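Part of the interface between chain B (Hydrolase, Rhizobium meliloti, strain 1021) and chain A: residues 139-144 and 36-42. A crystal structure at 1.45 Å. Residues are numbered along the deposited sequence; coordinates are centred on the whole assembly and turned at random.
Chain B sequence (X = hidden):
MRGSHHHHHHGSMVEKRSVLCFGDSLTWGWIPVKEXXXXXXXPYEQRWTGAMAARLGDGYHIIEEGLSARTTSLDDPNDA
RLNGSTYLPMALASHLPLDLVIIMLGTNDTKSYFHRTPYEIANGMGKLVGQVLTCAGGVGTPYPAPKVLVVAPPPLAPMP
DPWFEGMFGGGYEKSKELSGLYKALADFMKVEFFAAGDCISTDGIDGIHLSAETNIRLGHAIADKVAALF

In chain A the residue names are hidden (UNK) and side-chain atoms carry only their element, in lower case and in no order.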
# COMPACT_ATOMS: atom_id res chain seq x y z
N VAL B 139 0.56 -0.41 -27.30
CA VAL B 139 1.43 0.75 -27.12
C VAL B 139 1.73 1.31 -28.50
O VAL B 139 2.55 0.76 -29.25
CB VAL B 139 2.73 0.39 -26.39
CG1 VAL B 139 3.60 1.65 -26.21
CG2 VAL B 139 2.47 -0.24 -25.04
N GLY B 140 1.05 2.40 -28.86
CA GLY B 140 1.38 3.18 -30.05
C GLY B 140 1.18 2.50 -31.39
O GLY B 140 1.98 2.71 -32.32
N THR B 141 0.10 1.73 -31.54
CA THR B 141 -0.23 1.07 -32.79
C THR B 141 -1.68 1.36 -33.15
O THR B 141 -2.49 1.72 -32.29
CB THR B 141 -0.07 -0.45 -32.72
OG1 THR B 141 -1.27 -1.03 -32.16
CG2 THR B 141 1.14 -0.85 -31.90
N PRO B 142 -2.05 1.17 -34.42
CA PRO B 142 -3.46 1.25 -34.83
C PRO B 142 -4.19 -0.09 -34.81
O PRO B 142 -5.28 -0.17 -35.38
CB PRO B 142 -3.32 1.72 -36.29
CG PRO B 142 -2.11 0.96 -36.77
CD PRO B 142 -1.16 0.96 -35.58
N TYR B 143 -3.63 -1.13 -34.22
CA TYR B 143 -4.21 -2.45 -34.39
C TYR B 143 -5.50 -2.59 -33.58
O TYR B 143 -5.62 -2.04 -32.47
CB TYR B 143 -3.22 -3.53 -33.96
CG TYR B 143 -2.01 -3.65 -34.86
CD1 TYR B 143 -2.16 -3.97 -36.21
CD2 TYR B 143 -0.71 -3.45 -34.37
CE1 TYR B 143 -1.06 -4.09 -37.03
CE2 TYR B 143 0.40 -3.57 -35.20
CZ TYR B 143 0.22 -3.88 -36.52
OH TYR B 143 1.33 -4.01 -37.34
N PRO B 144 -6.48 -3.33 -34.09
CA PRO B 144 -7.75 -3.52 -33.37
C PRO B 144 -7.66 -4.64 -32.33
O PRO B 144 -6.75 -5.46 -32.32
CB PRO B 144 -8.70 -3.94 -34.48
CG PRO B 144 -7.83 -4.73 -35.39
CD PRO B 144 -6.51 -3.99 -35.41
N UNK A 36 5.83 9.82 -36.56
CA UNK A 36 6.28 9.43 -35.23
C UNK A 36 5.46 8.29 -34.63
O UNK A 36 6.03 7.27 -34.24
c UNK A 36 6.34 10.61 -34.26
o UNK A 36 7.33 11.55 -34.66
N UNK A 37 4.15 8.46 -34.55
CA UNK A 37 3.28 7.52 -33.85
C UNK A 37 1.85 7.81 -34.27
O UNK A 37 1.50 8.97 -34.47
o UNK A 37 2.51 6.88 -31.62
c UNK A 37 3.42 7.70 -32.33
N UNK A 38 1.00 6.78 -34.39
CA UNK A 38 1.24 5.35 -34.18
C UNK A 38 1.98 4.72 -35.36
O UNK A 38 2.21 5.39 -36.37
c UNK A 38 -0.17 4.77 -34.07
c UNK A 38 -0.41 7.05 -34.74
c UNK A 38 -1.00 5.68 -34.91
N UNK A 39 2.33 3.43 -35.22
CA UNK A 39 3.03 2.73 -36.29
C UNK A 39 2.70 1.24 -36.28
O UNK A 39 2.06 0.72 -35.36
c UNK A 39 5.14 2.02 -35.08
c UNK A 39 4.55 2.91 -36.18
o UNK A 39 5.15 2.55 -37.42
N UNK A 40 3.18 0.56 -37.31
CA UNK A 40 2.98 -0.86 -37.51
C UNK A 40 4.22 -1.63 -37.09
O UNK A 40 5.27 -1.05 -36.81
c UNK A 40 1.44 -0.45 -39.55
c UNK A 40 1.45 -0.54 -41.06
c UNK A 40 0.15 -1.08 -39.00
c UNK A 40 2.68 -1.14 -38.99
N UNK A 41 4.07 -2.96 -37.04
CA UNK A 41 5.12 -3.89 -36.63
C UNK A 41 5.81 -4.50 -37.84
O UNK A 41 5.15 -4.88 -38.82
c UNK A 41 4.75 -6.93 -34.22
c UNK A 41 4.49 -5.03 -35.81
n UNK A 41 4.07 -9.14 -32.62
n UNK A 41 5.65 -7.64 -33.33
n UNK A 41 6.25 -9.24 -31.81
c UNK A 41 5.48 -5.86 -34.99
c UNK A 41 5.32 -8.68 -32.59
N UNK A 42 7.13 -4.61 -37.77
CA UNK A 42 7.85 -5.33 -38.81
C UNK A 42 7.37 -6.78 -38.84
O UNK A 42 7.10 -7.37 -37.79
c UNK A 42 11.51 -1.77 -39.51
c UNK A 42 9.36 -5.35 -38.52
c UNK A 42 10.30 -3.72 -40.19
c UNK A 42 10.63 -3.25 -37.88
c UNK A 42 10.99 -2.57 -40.52
c UNK A 42 10.10 -4.08 -38.87
o UNK A 42 12.18 -0.60 -39.82
c UNK A 42 11.34 -2.11 -38.20

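Position 36 carries one carbon followed by one oxygen, a primary hydroxyl. Its CB comes no closer to the stretch on chain B than 9.2 Å, to O of G140(B). It is S36(A).

Position 37 repeats the pattern of one carbon and one oxygen, and the oxygen lies 4.2 Å from CA of G140(B). It is also serine, S37(A), with chi1 at 175° (t). An ideal CB built on G140(B) would come to 3.7 Å from OG of S37(A); the phi of 66° by itself favours glycine at 140.

At position 38 three carbons close a ring onto the backbone nitrogen. The peptide bond before it is cis. CA-to-CB points toward chain B, and CB sits 3.8 Å from C of T141(B) and 4.2 Å from CD of P142(B), an apolar contact. The ring makes it proline, P38(A).

Position 39 has a first carbon carrying one oxygen and one carbon. CA-to-CB points away, and the side-chain oxygen is hydrogen-bonded elsewhere in the structure. The backbone N donates to O of G140(B) at 3.0 Å, with an N-H...O angle of 155°. The beta-branched hydroxyl is threonine, T39(A).

Position 40 has four carbons, forked at the second. CA-to-CB points sideways, but the end comes nearer: one terminal carbon lies 3.8 Å from CG of P142(B) and 3.7 Å from CZ of Y143(B). This is leucine, L40(A), and that carbon is CD2.

Position 41 shows three carbons, a nitrogen, then a carbon bearing two more nitrogens. Its backbone N donates to OH of Y143(B) at 2.9 Å and 165°, approaching at the ring edge, near the ring plane. The guanidinium identifies arginine, R41(A); its extended chain leads away, and NE and NH1 are hydrogen-bonded elsewhere in the structure.

Position 42 has one carbon and a six-carbon ring bearing an oxygen. Its CA-to-CB bond points away, and CB stays 8.2 Å from OH of Y143(B). It is Y42(A).

The contact therefore rests on two backbone donors of chain A, two residues apart, received by a carbonyl and a phenolic oxygen of chain B. Between them, O of T39(A) accepts no conventional hydrogen bond in the model; CA of T141(B) approaches it at 3.5 Å in a CA-H...O contact (141° at H), and CD of P142(B) lies 3.2 Å from it. Within chain B, N of Y143(B) donates to OG1 of T141(B) at 3.1 Å and 167°. Apolar packing of P38(A) and L40(A) against P142(B), and of L40(A) against Y143(B), completes a modest interface of 322 Å², both sides summed.

Chain A, residues 36-42: SSPTLRY
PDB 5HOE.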